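Local coordinates for protein MgGH51 (Meripilus giganteus, PDB 6ZPY) that probably hydrolyses terminal alpha-L-arabinofuranosyl groups of arabinose-containing polysaccharides, acting as a family GH51 alpha-L-arabinofuranosidase, at residues G19-D24 / A476-P481; F225-G230 / P285-W290; F345-N350 / I380-A385; Y397-Y402 / Y425-Y430. All coordinates share one frame; numbering follows the deposited sequence.

Interaction 1: residues G19-D24 / A476-P481; sequences GLMFED and AASYAP. With AHR (alpha-L-arabinofuranose), chain F.
Gly19 O accepts a hydrogen bond from a bridging water 2.7 Å away, and that water accepts from Tyr479 N. The CA-H of Ser478 makes a longer contact to the same oxygen. The single direct hydrogen bond across the pair runs from Gly19 N to Ala477 O, 3.1 Å. A second water accepts from Met21 N and donates to Tyr479 O, so further along water replaces direct pairing. Met21 CB rests 3.5 Å from Tyr479 O. Met21 CG stands anti to the backbone N (chi1 -177°), and a bend at chi2 lays SD 3.7 Å from Ala480 CB. Ser478 OG bonds to Gly428 O. Glu23 reaches the arabinofuranose: OE2 accepts from its O3 at 2.6 Å, while OE1 accepts from Asn232 N and Trp261 NE1. With an alanine here, all three donors would probably lose their acceptor. Pro481 follows a cis peptide, and its CG lies 3.7 Å from the sugar O5. Strands 20-21 and 474-479 are the first and eighth of the parallel sheet, so the contact closes a (beta/alpha)8 barrel. Strands 224-227 and 424-432 flank it, and helix 454-469 packs on Ala477.

Interaction 2: residues F225-G230 / P285-W290; sequences FRFPGG and PIMAVW. With AHR (alpha-L-arabinofuranose), chain F.
The Phe227 ring meets Pro285 at its edge, where CE1 lies 3.8 Å from Pro285 CB near the ring plane. Met287 comes obliquely: its CG is 3.7 Å from Phe227 CZ, and its SD is 5.0 Å from the ring centroid, 54° off the normal. This is a Met-aromatic contact. Phe278 of helix 271-281 meets the same ring edge-to-face. Phe227 CG sits between its backbone N and carbonyl carbon (chi1 80°), which leans the ring toward the 285-290 segment. On the Arg226 guanidinium, Gly229 C lies 4.0 Å above one face, toward the rim.

The strands are parallel neighbours, 10° apart. Ala288 N donates to Phe227 O at 2.8 Å. Two more backbone bonds run from Ile286 N to Phe225 O and from Phe227 N to Ile286 O. Beyond the strand, Gly229 O packs on Ala288 CB. The peptides before Pro228 and Gly230 are both cis, and Gly230 CA comes 3.6 Å from O2 of the arabinofuranose.

The two sheet faces differ in chemistry. Phe225, Phe227, Pro285 and Met287 form an apolar face against helix 271-281. Arg226 and Ile286 share the other, where the extended arginine forms salt bridges to Glu429 and Glu347 and bonds to Asn350 OD1. Arg226 is therefore likely to be a second-shell residue that positions the sugar-binding Glu429 and Asn350.

Interaction 3: residues F345-N350 / I380-A385; sequences FVEVGN and IATTNA. With AHR (alpha-L-arabinofuranose), chain F.
Phe345 starts the contact, its CB 4.2 Å from Ile380 CD1. Val346 O then accepts from Ile380 N at 2.9 Å. Glu347 pairs with Ile380 in the parallel sheet. Glu347 CG is anti to the backbone N (chi1 -174°) and the chain runs extended across Thr382, so that CG lies 3.6 Å and OE2 3.4 Å from Thr382 CG2. OE2 also lies very close to Asp398 OD2, a spacing whose exact value is doubtful; OE1 is held by Arg226. Val348 N donates to Ile380 O at 3.0 Å in a nearly straight bond (177°). Val348 O lies 3.4 Å from Thr382 CG2; Tyr359 OH bonds both Val348 O and Thr382 N. Gly349 O also packs on that methyl. Asn350 ends the segment, its ND2 donating to O2 of the arabinofuranose at 3.0 Å. These strands belong to the beta-alpha-beta unit 345-348, 359-373, 378-381. Asn350 precedes Glu351, which bonds the sugar from a position consistent with the acid/base glutamate of clan GH-A glycosidases. The amide of Asn350 has little choice of orientation: OD1 faces its donor Arg226, while ND2 donates to the sugar and to Glu234 OE2.

Interaction 4: residues Y397-Y402 / Y425-Y430; sequences YDVHVY and YFEGEY. With AHR (alpha-L-arabinofuranose), chain F.
Glu429 meets His400 along the length of its side chain. Glu429 CB lies 3.3 Å from Tyr402 OH and also touches His400 CG. CG stands anti to the carbonyl carbon and the chain runs extended beyond it, which carries the carboxylate over the imidazole to the sugar. CG itself is over the ring face, 3.7 Å from the His400 centroid and 5° off the normal, a CH-pi contact. CD follows over the same ring, and the carboxylate stacks on it with the planes 22° apart. OE1 accepts from Tyr402 OH at 2.6 Å, near the plane of the tyrosine ring, although the place of OE1 is less sure. OE2 accepts from O2 of the arabinofuranose at 2.8 Å and is also held by Arg226. Tyr402 OH in turn accepts from the sugar O5 at 2.8 Å.

The two segments lie on strands six and seven of the (beta/alpha)8 barrel, joined through helix 405-410. Glu429 stands near the C-terminal end of strand seven, consistent with the nucleophile position of clan GH-A glycosidases.

His400 NE2 donates to Asp398 OD2, whose place is less sure, and ND1 bonds Glu351 OE2. An alanine in place of His400 would take away the surface under Glu429 CG, and is likely to leave Asp398 and Glu351 without this partner and the Glu429 carboxylate freer to turn. Asp398 OD1 accepts from Gly428 N at 2.9 Å, on the syn side and 27° out of the carboxylate plane. Val399 N donates to Phe426 O at 2.7 Å, and Val401 N to Glu429 O at 3.0 Å.

How the interactions relate
All four contacts belong to one parallel barrel, and each touches the arabinofuranose at the C-terminal ends of its strands. Interactions 1 and 2 are joined by backbone pairing: Leu20 O is 2.8 Å from Arg226 N. Interactions 2 and 3 are joined likewise, with Met287 O 2.8 Å from Glu347 N. Interaction 4 meets interaction 3 at Ala381 O and Asp398 N, 2.9 Å apart, and interaction 1 at Ala476 O and Glu427 N, 2.8 Å apart. Interactions 1 and 3 do not touch; their centres are about 14 Å apart. Across the barrel, the Arg226 NH1 to Glu429 OE2 salt bridge, 2.8 Å, ties interaction 2 to interaction 4 beneath the sugar site.

Interaction 1: residues G19-D24 / A476-P481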
# COMPACT_ATOMS: atom_id res chain seq x y z
N GLY A 19 -5.38 9.04 -6.27
CA GLY A 19 -5.36 7.64 -5.83
C GLY A 19 -4.10 7.29 -5.09
O GLY A 19 -3.42 8.20 -4.61
N LEU A 20 -3.90 5.98 -4.98
CA LEU A 20 -2.85 5.46 -4.08
C LEU A 20 -1.77 4.72 -4.83
O LEU A 20 -2.07 4.08 -5.87
CB LEU A 20 -3.46 4.51 -3.05
CG LEU A 20 -4.67 5.03 -2.31
CD1 LEU A 20 -5.18 3.99 -1.33
CD2 LEU A 20 -4.35 6.29 -1.59
N MET A 21 -0.56 4.80 -4.29
CA MET A 21 0.57 4.00 -4.80
C MET A 21 1.00 3.00 -3.75
O MET A 21 1.36 3.41 -2.64
CB MET A 21 1.73 4.93 -5.15
CG MET A 21 2.92 4.20 -5.74
SD MET A 21 4.02 3.53 -4.56
CE MET A 21 5.24 2.72 -5.57
N PHE A 22 0.98 1.74 -4.10
CA PHE A 22 1.31 0.65 -3.18
C PHE A 22 2.42 -0.22 -3.73
O PHE A 22 2.39 -0.71 -4.85
CB PHE A 22 0.10 -0.21 -2.89
CG PHE A 22 0.38 -1.18 -1.79
CD1 PHE A 22 0.86 -2.43 -2.06
CD2 PHE A 22 0.24 -0.78 -0.47
CE1 PHE A 22 1.15 -3.34 -1.06
CE2 PHE A 22 0.55 -1.69 0.54
CZ PHE A 22 0.99 -2.95 0.26
N GLU A 23 3.34 -0.52 -2.84
CA GLU A 23 4.23 -1.67 -2.93
C GLU A 23 4.45 -2.11 -1.49
O GLU A 23 4.23 -1.28 -0.58
CB GLU A 23 5.57 -1.36 -3.58
CG GLU A 23 6.45 -0.50 -2.74
CD GLU A 23 7.73 -0.04 -3.41
OE1 GLU A 23 8.51 -0.89 -3.82
OE2 GLU A 23 7.92 1.14 -3.50
N ASP A 24 5.00 -3.28 -1.31
CA ASP A 24 5.38 -3.73 0.06
C ASP A 24 6.75 -3.12 0.38
O ASP A 24 7.79 -3.57 -0.14
CB ASP A 24 5.45 -5.23 0.15
CG ASP A 24 5.24 -5.73 1.58
OD1 ASP A 24 5.61 -4.94 2.50
OD2 ASP A 24 4.64 -6.82 1.74
N ALA A 476 -4.03 11.02 -13.27
CA ALA A 476 -3.88 10.23 -12.02
C ALA A 476 -2.67 10.74 -11.30
O ALA A 476 -1.68 11.13 -11.94
CB ALA A 476 -3.76 8.75 -12.36
N ALA A 477 -2.71 10.67 -9.97
CA ALA A 477 -1.60 11.19 -9.15
C ALA A 477 -1.66 10.50 -7.80
O ALA A 477 -2.75 10.40 -7.24
CB ALA A 477 -1.71 12.66 -8.96
N SER A 478 -0.52 10.02 -7.35
CA SER A 478 -0.45 9.31 -6.05
C SER A 478 0.84 9.66 -5.32
O SER A 478 1.95 9.59 -5.90
CB SER A 478 -0.58 7.83 -6.26
OG SER A 478 0.18 7.35 -7.34
N TYR A 479 0.70 10.00 -4.04
CA TYR A 479 1.87 10.18 -3.15
C TYR A 479 2.57 8.83 -2.99
O TYR A 479 1.92 7.77 -3.03
CB TYR A 479 1.33 10.62 -1.79
CG TYR A 479 2.36 11.01 -0.76
CD1 TYR A 479 2.98 10.05 0.04
CD2 TYR A 479 2.64 12.32 -0.48
CE1 TYR A 479 3.89 10.41 1.01
CE2 TYR A 479 3.50 12.69 0.54
CZ TYR A 479 4.13 11.72 1.29
OH TYR A 479 5.03 12.06 2.27
N ALA A 480 3.85 8.87 -2.69
CA ALA A 480 4.53 7.62 -2.33
C ALA A 480 5.65 7.89 -1.35
O ALA A 480 6.30 8.92 -1.43
CB ALA A 480 5.10 6.95 -3.54
N PRO A 481 5.97 6.90 -0.46
CA PRO A 481 5.18 5.70 -0.24
C PRO A 481 3.92 5.96 0.58
O PRO A 481 3.81 6.98 1.30
CB PRO A 481 6.10 4.76 0.57
CG PRO A 481 7.48 5.37 0.39
CD PRO A 481 7.25 6.86 0.25
O5 AHR F . 8.42 5.03 -3.15
C5 AHR F . 9.74 4.41 -2.98
C4 AHR F . 10.56 4.11 -4.26
O4 AHR F . 10.76 5.32 -5.05
C3 AHR F . 9.85 3.24 -5.25
O3 AHR F . 9.85 1.85 -5.02
C2 AHR F . 10.54 3.60 -6.62
O2 AHR F . 9.67 3.21 -7.69
C1 AHR F . 10.97 5.07 -6.46
O1 AHR F . 12.41 4.97 -6.64
O HOH W 1 -1.93 9.58 -2.80
O HOH W 2 -0.52 6.99 -2.29

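Interaction 2: residues F225-G230 / P285-W290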
# COMPACT_ATOMS: atom_id res chain seq x y z
N PHE A 225 -5.54 2.42 -7.44
CA PHE A 225 -4.49 1.80 -6.64
C PHE A 225 -3.45 1.27 -7.62
O PHE A 225 -3.74 0.32 -8.38
CB PHE A 225 -5.16 0.70 -5.84
CG PHE A 225 -4.34 0.09 -4.74
CD1 PHE A 225 -3.47 -0.95 -4.99
CD2 PHE A 225 -4.51 0.56 -3.45
CE1 PHE A 225 -2.83 -1.58 -3.94
CE2 PHE A 225 -3.84 -0.06 -2.41
CZ PHE A 225 -2.99 -1.12 -2.66
N ARG A 226 -2.30 1.91 -7.60
CA ARG A 226 -1.16 1.46 -8.43
C ARG A 226 -0.44 0.38 -7.66
O ARG A 226 -0.10 0.60 -6.48
CB ARG A 226 -0.24 2.66 -8.66
CG ARG A 226 0.92 2.41 -9.62
CD ARG A 226 2.05 3.43 -9.39
NE ARG A 226 3.18 3.07 -10.21
CZ ARG A 226 4.43 3.30 -9.89
NH1 ARG A 226 4.73 4.07 -8.85
NH2 ARG A 226 5.39 2.82 -10.65
N PHE A 227 -0.13 -0.73 -8.27
CA PHE A 227 0.48 -1.86 -7.55
C PHE A 227 1.01 -2.83 -8.58
O PHE A 227 0.59 -2.79 -9.76
CB PHE A 227 -0.57 -2.55 -6.67
CG PHE A 227 -1.45 -3.49 -7.42
CD1 PHE A 227 -2.38 -2.98 -8.31
CD2 PHE A 227 -1.34 -4.85 -7.26
CE1 PHE A 227 -3.11 -3.86 -9.08
CE2 PHE A 227 -2.10 -5.72 -8.01
CZ PHE A 227 -2.99 -5.22 -8.93
N PRO A 228 1.89 -3.78 -8.25
CA PRO A 228 2.46 -3.98 -6.93
C PRO A 228 3.77 -3.30 -6.71
O PRO A 228 4.44 -3.50 -5.71
CB PRO A 228 2.62 -5.49 -6.92
CG PRO A 228 3.08 -5.80 -8.33
CD PRO A 228 2.18 -4.90 -9.15
N GLY A 229 4.16 -2.38 -7.60
CA GLY A 229 5.34 -1.53 -7.40
C GLY A 229 5.61 -0.70 -8.64
O GLY A 229 4.95 -0.93 -9.64
N GLY A 230 6.51 0.28 -8.54
CA GLY A 230 7.46 0.36 -7.45
C GLY A 230 8.59 -0.64 -7.55
O GLY A 230 8.50 -1.63 -8.27
N PRO A 285 -7.66 -0.55 -10.54
CA PRO A 285 -6.23 -0.81 -10.53
C PRO A 285 -5.49 0.01 -11.58
O PRO A 285 -5.99 0.22 -12.69
CB PRO A 285 -6.15 -2.31 -10.81
CG PRO A 285 -7.37 -2.59 -11.63
CD PRO A 285 -8.43 -1.70 -11.03
N ILE A 286 -4.29 0.39 -11.26
CA ILE A 286 -3.25 0.70 -12.26
C ILE A 286 -2.19 -0.36 -12.04
O ILE A 286 -1.44 -0.28 -11.03
CB ILE A 286 -2.71 2.12 -12.17
CG1 ILE A 286 -3.84 3.14 -12.39
CG2 ILE A 286 -1.57 2.31 -13.16
CD1 ILE A 286 -3.39 4.58 -12.32
N MET A 287 -2.26 -1.42 -12.81
CA MET A 287 -1.48 -2.63 -12.51
C MET A 287 -0.17 -2.61 -13.25
O MET A 287 -0.20 -2.46 -14.50
CB MET A 287 -2.25 -3.89 -12.82
CG MET A 287 -1.53 -5.13 -12.38
SD MET A 287 -2.51 -6.63 -12.62
CE MET A 287 -2.51 -6.75 -14.41
N ALA A 288 0.94 -2.80 -12.57
CA ALA A 288 2.24 -2.91 -13.27
C ALA A 288 2.48 -4.35 -13.65
O ALA A 288 2.07 -5.32 -12.96
CB ALA A 288 3.34 -2.43 -12.39
N VAL A 289 3.18 -4.50 -14.77
CA VAL A 289 3.78 -5.78 -15.18
C VAL A 289 5.29 -5.61 -15.25
O VAL A 289 5.81 -4.55 -15.62
CB VAL A 289 3.20 -6.27 -16.52
CG1 VAL A 289 1.73 -6.60 -16.39
CG2 VAL A 289 3.42 -5.30 -17.68
N TRP A 290 5.94 -6.69 -14.87
CA TRP A 290 7.40 -6.76 -14.96
C TRP A 290 7.81 -6.71 -16.42
O TRP A 290 7.14 -7.34 -17.25
CB TRP A 290 7.85 -8.04 -14.27
CG TRP A 290 9.33 -8.04 -14.08
CD1 TRP A 290 9.99 -7.44 -13.05
CD2 TRP A 290 10.33 -8.71 -14.86
NE1 TRP A 290 11.33 -7.68 -13.16
CE2 TRP A 290 11.57 -8.43 -14.27
CE3 TRP A 290 10.30 -9.53 -16.00
CZ2 TRP A 290 12.75 -8.97 -14.74
CZ3 TRP A 290 11.47 -10.07 -16.46
CH2 TRP A 290 12.69 -9.78 -15.84
O5 AHR F . 8.42 5.03 -3.15
C5 AHR F . 9.74 4.41 -2.98
C4 AHR F . 10.56 4.11 -4.26
O4 AHR F . 10.76 5.32 -5.05
C3 AHR F . 9.85 3.24 -5.25
O3 AHR F . 9.85 1.85 -5.02
C2 AHR F . 10.54 3.60 -6.62
O2 AHR F . 9.67 3.21 -7.69
C1 AHR F . 10.97 5.07 -6.46
O1 AHR F . 12.41 4.97 -6.64

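Interaction 3: residues F345-N350 / I380-A385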
# COMPACT_ATOMS: atom_id res chain seq x y z
N PHE A 345 -5.76 0.27 -17.06
CA PHE A 345 -4.42 0.86 -17.11
C PHE A 345 -3.41 -0.19 -16.68
O PHE A 345 -3.53 -0.78 -15.60
CB PHE A 345 -4.32 2.03 -16.14
CG PHE A 345 -5.30 3.12 -16.41
CD1 PHE A 345 -5.14 3.96 -17.51
CD2 PHE A 345 -6.43 3.25 -15.65
CE1 PHE A 345 -6.04 4.97 -17.74
CE2 PHE A 345 -7.35 4.25 -15.88
CZ PHE A 345 -7.16 5.10 -16.93
N VAL A 346 -2.37 -0.36 -17.46
CA VAL A 346 -1.25 -1.27 -17.15
C VAL A 346 0.04 -0.50 -17.32
O VAL A 346 0.19 0.20 -18.34
CB VAL A 346 -1.27 -2.55 -17.98
CG1 VAL A 346 0.06 -3.30 -17.88
CG2 VAL A 346 -2.40 -3.45 -17.57
N GLU A 347 0.89 -0.59 -16.31
CA GLU A 347 2.17 0.10 -16.32
C GLU A 347 3.26 -0.90 -16.69
O GLU A 347 3.30 -1.98 -16.16
CB GLU A 347 2.44 0.75 -14.98
CG GLU A 347 3.68 1.61 -14.96
CD GLU A 347 3.75 2.62 -13.83
OE1 GLU A 347 2.76 2.69 -13.04
OE2 GLU A 347 4.73 3.38 -13.78
N VAL A 348 4.09 -0.54 -17.66
CA VAL A 348 5.09 -1.46 -18.19
C VAL A 348 6.43 -1.20 -17.49
O VAL A 348 7.18 -0.33 -17.83
CB VAL A 348 5.18 -1.29 -19.73
CG1 VAL A 348 6.22 -2.27 -20.27
CG2 VAL A 348 3.82 -1.55 -20.36
N GLY A 349 6.67 -1.99 -16.45
CA GLY A 349 7.87 -1.87 -15.61
C GLY A 349 7.69 -0.86 -14.53
O GLY A 349 6.58 -0.46 -14.22
N ASN A 350 8.81 -0.50 -13.94
CA ASN A 350 8.89 0.58 -12.97
C ASN A 350 10.20 1.33 -13.18
O ASN A 350 11.27 0.70 -13.24
CB ASN A 350 8.93 -0.02 -11.55
CG ASN A 350 9.01 1.05 -10.49
OD1 ASN A 350 8.10 1.89 -10.38
ND2 ASN A 350 10.11 1.07 -9.74
N ILE A 380 1.16 2.40 -19.89
CA ILE A 380 1.90 3.55 -19.30
C ILE A 380 3.38 3.22 -19.35
O ILE A 380 3.82 2.19 -18.79
CB ILE A 380 1.45 3.83 -17.87
CG1 ILE A 380 -0.07 3.98 -17.77
CG2 ILE A 380 2.19 5.00 -17.25
CD1 ILE A 380 -0.58 3.84 -16.37
N ALA A 381 4.12 4.10 -19.97
CA ALA A 381 5.58 4.04 -20.05
C ALA A 381 6.21 4.65 -18.81
O ALA A 381 5.66 5.61 -18.23
CB ALA A 381 6.06 4.78 -21.31
N THR A 382 7.38 4.15 -18.47
CA THR A 382 8.05 4.55 -17.23
C THR A 382 9.38 5.25 -17.38
O THR A 382 9.96 5.67 -16.38
CB THR A 382 8.26 3.33 -16.34
OG1 THR A 382 9.25 2.53 -16.97
CG2 THR A 382 6.97 2.56 -16.14
N THR A 383 9.88 5.38 -18.59
CA THR A 383 11.06 6.23 -18.90
C THR A 383 10.67 7.69 -18.71
O THR A 383 9.47 8.02 -18.62
CB THR A 383 11.60 5.89 -20.28
OG1 THR A 383 10.50 5.66 -21.14
CG2 THR A 383 12.49 4.70 -20.28
N ASN A 384 11.66 8.56 -18.71
CA ASN A 384 11.40 10.02 -18.77
C ASN A 384 10.61 10.33 -20.03
O ASN A 384 10.88 9.70 -21.09
CB ASN A 384 12.70 10.79 -18.72
CG ASN A 384 13.46 10.55 -17.45
OD1 ASN A 384 12.85 10.44 -16.37
ND2 ASN A 384 14.77 10.48 -17.61
N ALA A 385 9.65 11.23 -19.93
CA ALA A 385 8.74 11.50 -21.04
C ALA A 385 9.58 11.88 -22.27
O ALA A 385 10.36 12.79 -22.18
CB ALA A 385 7.78 12.56 -20.63
O5 AHR F . 8.42 5.03 -3.15
C5 AHR F . 9.74 4.41 -2.98
C4 AHR F . 10.56 4.11 -4.26
O4 AHR F . 10.76 5.32 -5.05
C3 AHR F . 9.85 3.24 -5.25
O3 AHR F . 9.85 1.85 -5.02
C2 AHR F . 10.54 3.60 -6.62
O2 AHR F . 9.67 3.21 -7.69
C1 AHR F . 10.97 5.07 -6.46
O1 AHR F . 12.41 4.97 -6.64

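Interaction 4: residues Y397-Y402 / Y425-Y430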
# COMPACT_ATOMS: atom_id res chain seq x y z
N TYR A 397 2.55 8.41 -19.70
CA TYR A 397 3.83 8.30 -18.97
C TYR A 397 3.53 8.43 -17.48
O TYR A 397 2.67 9.18 -17.09
CB TYR A 397 4.75 9.44 -19.36
CG TYR A 397 5.61 9.14 -20.56
CD1 TYR A 397 6.70 8.31 -20.43
CD2 TYR A 397 5.33 9.66 -21.82
CE1 TYR A 397 7.54 8.05 -21.49
CE2 TYR A 397 6.16 9.40 -22.89
CZ TYR A 397 7.26 8.58 -22.73
OH TYR A 397 8.07 8.34 -23.79
N ASP A 398 4.32 7.69 -16.71
CA ASP A 398 4.32 7.77 -15.24
C ASP A 398 5.52 8.62 -14.86
O ASP A 398 6.67 8.27 -15.19
CB ASP A 398 4.39 6.36 -14.60
CG ASP A 398 4.42 6.44 -13.09
OD1 ASP A 398 4.29 7.56 -12.57
OD2 ASP A 398 4.58 5.36 -12.45
N VAL A 399 5.24 9.74 -14.22
CA VAL A 399 6.23 10.73 -13.80
C VAL A 399 6.36 10.65 -12.28
O VAL A 399 5.35 10.76 -11.58
CB VAL A 399 5.83 12.14 -14.27
CG1 VAL A 399 6.88 13.17 -13.89
CG2 VAL A 399 5.50 12.19 -15.77
N HIS A 400 7.59 10.49 -11.81
CA HIS A 400 7.88 10.45 -10.37
C HIS A 400 8.76 11.63 -9.98
O HIS A 400 9.71 11.93 -10.70
CB HIS A 400 8.67 9.19 -9.99
CG HIS A 400 7.99 7.93 -10.29
ND1 HIS A 400 8.60 6.67 -10.15
CD2 HIS A 400 6.76 7.67 -10.78
CE1 HIS A 400 7.74 5.73 -10.52
NE2 HIS A 400 6.61 6.32 -10.90
N VAL A 401 8.49 12.22 -8.82
CA VAL A 401 9.37 13.26 -8.28
C VAL A 401 9.35 13.25 -6.76
O VAL A 401 8.31 13.29 -6.16
CB VAL A 401 9.08 14.65 -8.85
CG1 VAL A 401 7.71 15.16 -8.47
CG2 VAL A 401 10.15 15.63 -8.40
N TYR A 402 10.56 13.20 -6.24
CA TYR A 402 10.85 13.37 -4.80
C TYR A 402 11.70 14.62 -4.66
O TYR A 402 12.74 14.71 -5.32
CB TYR A 402 11.54 12.13 -4.29
CG TYR A 402 10.68 10.90 -4.34
CD1 TYR A 402 9.63 10.70 -3.47
CD2 TYR A 402 10.88 9.95 -5.31
CE1 TYR A 402 8.87 9.55 -3.50
CE2 TYR A 402 10.10 8.82 -5.40
CZ TYR A 402 9.11 8.59 -4.47
OH TYR A 402 8.36 7.48 -4.51
N TYR A 425 -0.69 11.89 -18.40
CA TYR A 425 0.42 11.79 -17.44
C TYR A 425 -0.14 11.33 -16.10
O TYR A 425 -1.18 11.82 -15.63
CB TYR A 425 1.16 13.11 -17.34
CG TYR A 425 1.79 13.48 -18.65
CD1 TYR A 425 3.03 12.96 -18.96
CD2 TYR A 425 1.10 14.15 -19.64
CE1 TYR A 425 3.61 13.20 -20.19
CE2 TYR A 425 1.68 14.40 -20.86
CZ TYR A 425 2.94 13.94 -21.14
OH TYR A 425 3.52 14.17 -22.35
N PHE A 426 0.59 10.40 -15.54
CA PHE A 426 0.31 9.79 -14.23
C PHE A 426 1.44 10.26 -13.32
O PHE A 426 2.60 9.91 -13.60
CB PHE A 426 0.31 8.29 -14.40
CG PHE A 426 0.22 7.46 -13.13
CD1 PHE A 426 -0.42 7.93 -12.01
CD2 PHE A 426 0.72 6.18 -13.11
CE1 PHE A 426 -0.59 7.10 -10.90
CE2 PHE A 426 0.57 5.36 -12.02
CZ PHE A 426 -0.10 5.83 -10.91
N GLU A 427 1.13 11.03 -12.28
CA GLU A 427 2.19 11.39 -11.32
C GLU A 427 2.19 10.25 -10.29
O GLU A 427 1.57 10.37 -9.23
CB GLU A 427 1.91 12.73 -10.68
CG GLU A 427 3.15 13.28 -10.03
CD GLU A 427 4.07 14.05 -10.95
OE1 GLU A 427 3.69 14.31 -12.11
OE2 GLU A 427 5.17 14.46 -10.49
N GLY A 428 2.83 9.14 -10.62
CA GLY A 428 2.56 7.90 -9.91
C GLY A 428 3.31 7.80 -8.60
O GLY A 428 2.97 6.92 -7.80
N GLU A 429 4.31 8.63 -8.42
CA GLU A 429 5.01 8.79 -7.13
C GLU A 429 5.42 10.23 -6.98
O GLU A 429 6.12 10.76 -7.84
CB GLU A 429 6.29 7.95 -7.09
CG GLU A 429 6.06 6.47 -7.21
CD GLU A 429 7.32 5.63 -7.25
OE1 GLU A 429 8.36 6.09 -6.71
OE2 GLU A 429 7.24 4.54 -7.81
N TYR A 430 4.98 10.88 -5.93
CA TYR A 430 5.56 12.18 -5.57
C TYR A 430 5.48 12.34 -4.06
O TYR A 430 4.55 11.79 -3.42
CB TYR A 430 4.87 13.32 -6.31
CG TYR A 430 3.42 13.54 -5.96
CD1 TYR A 430 2.42 12.76 -6.50
CD2 TYR A 430 3.03 14.57 -5.13
CE1 TYR A 430 1.09 12.95 -6.18
CE2 TYR A 430 1.71 14.77 -4.78
CZ TYR A 430 0.72 13.98 -5.32
OH TYR A 430 -0.57 14.27 -5.01
O5 AHR F . 8.42 5.03 -3.15
C5 AHR F . 9.74 4.41 -2.98
C4 AHR F . 10.56 4.11 -4.26
O4 AHR F . 10.76 5.32 -5.05
C3 AHR F . 9.85 3.24 -5.25
O3 AHR F . 9.85 1.85 -5.02
C2 AHR F . 10.54 3.60 -6.62
O2 AHR F . 9.67 3.21 -7.69
C1 AHR F . 10.97 5.07 -6.46
O1 AHR F . 12.41 4.97 -6.64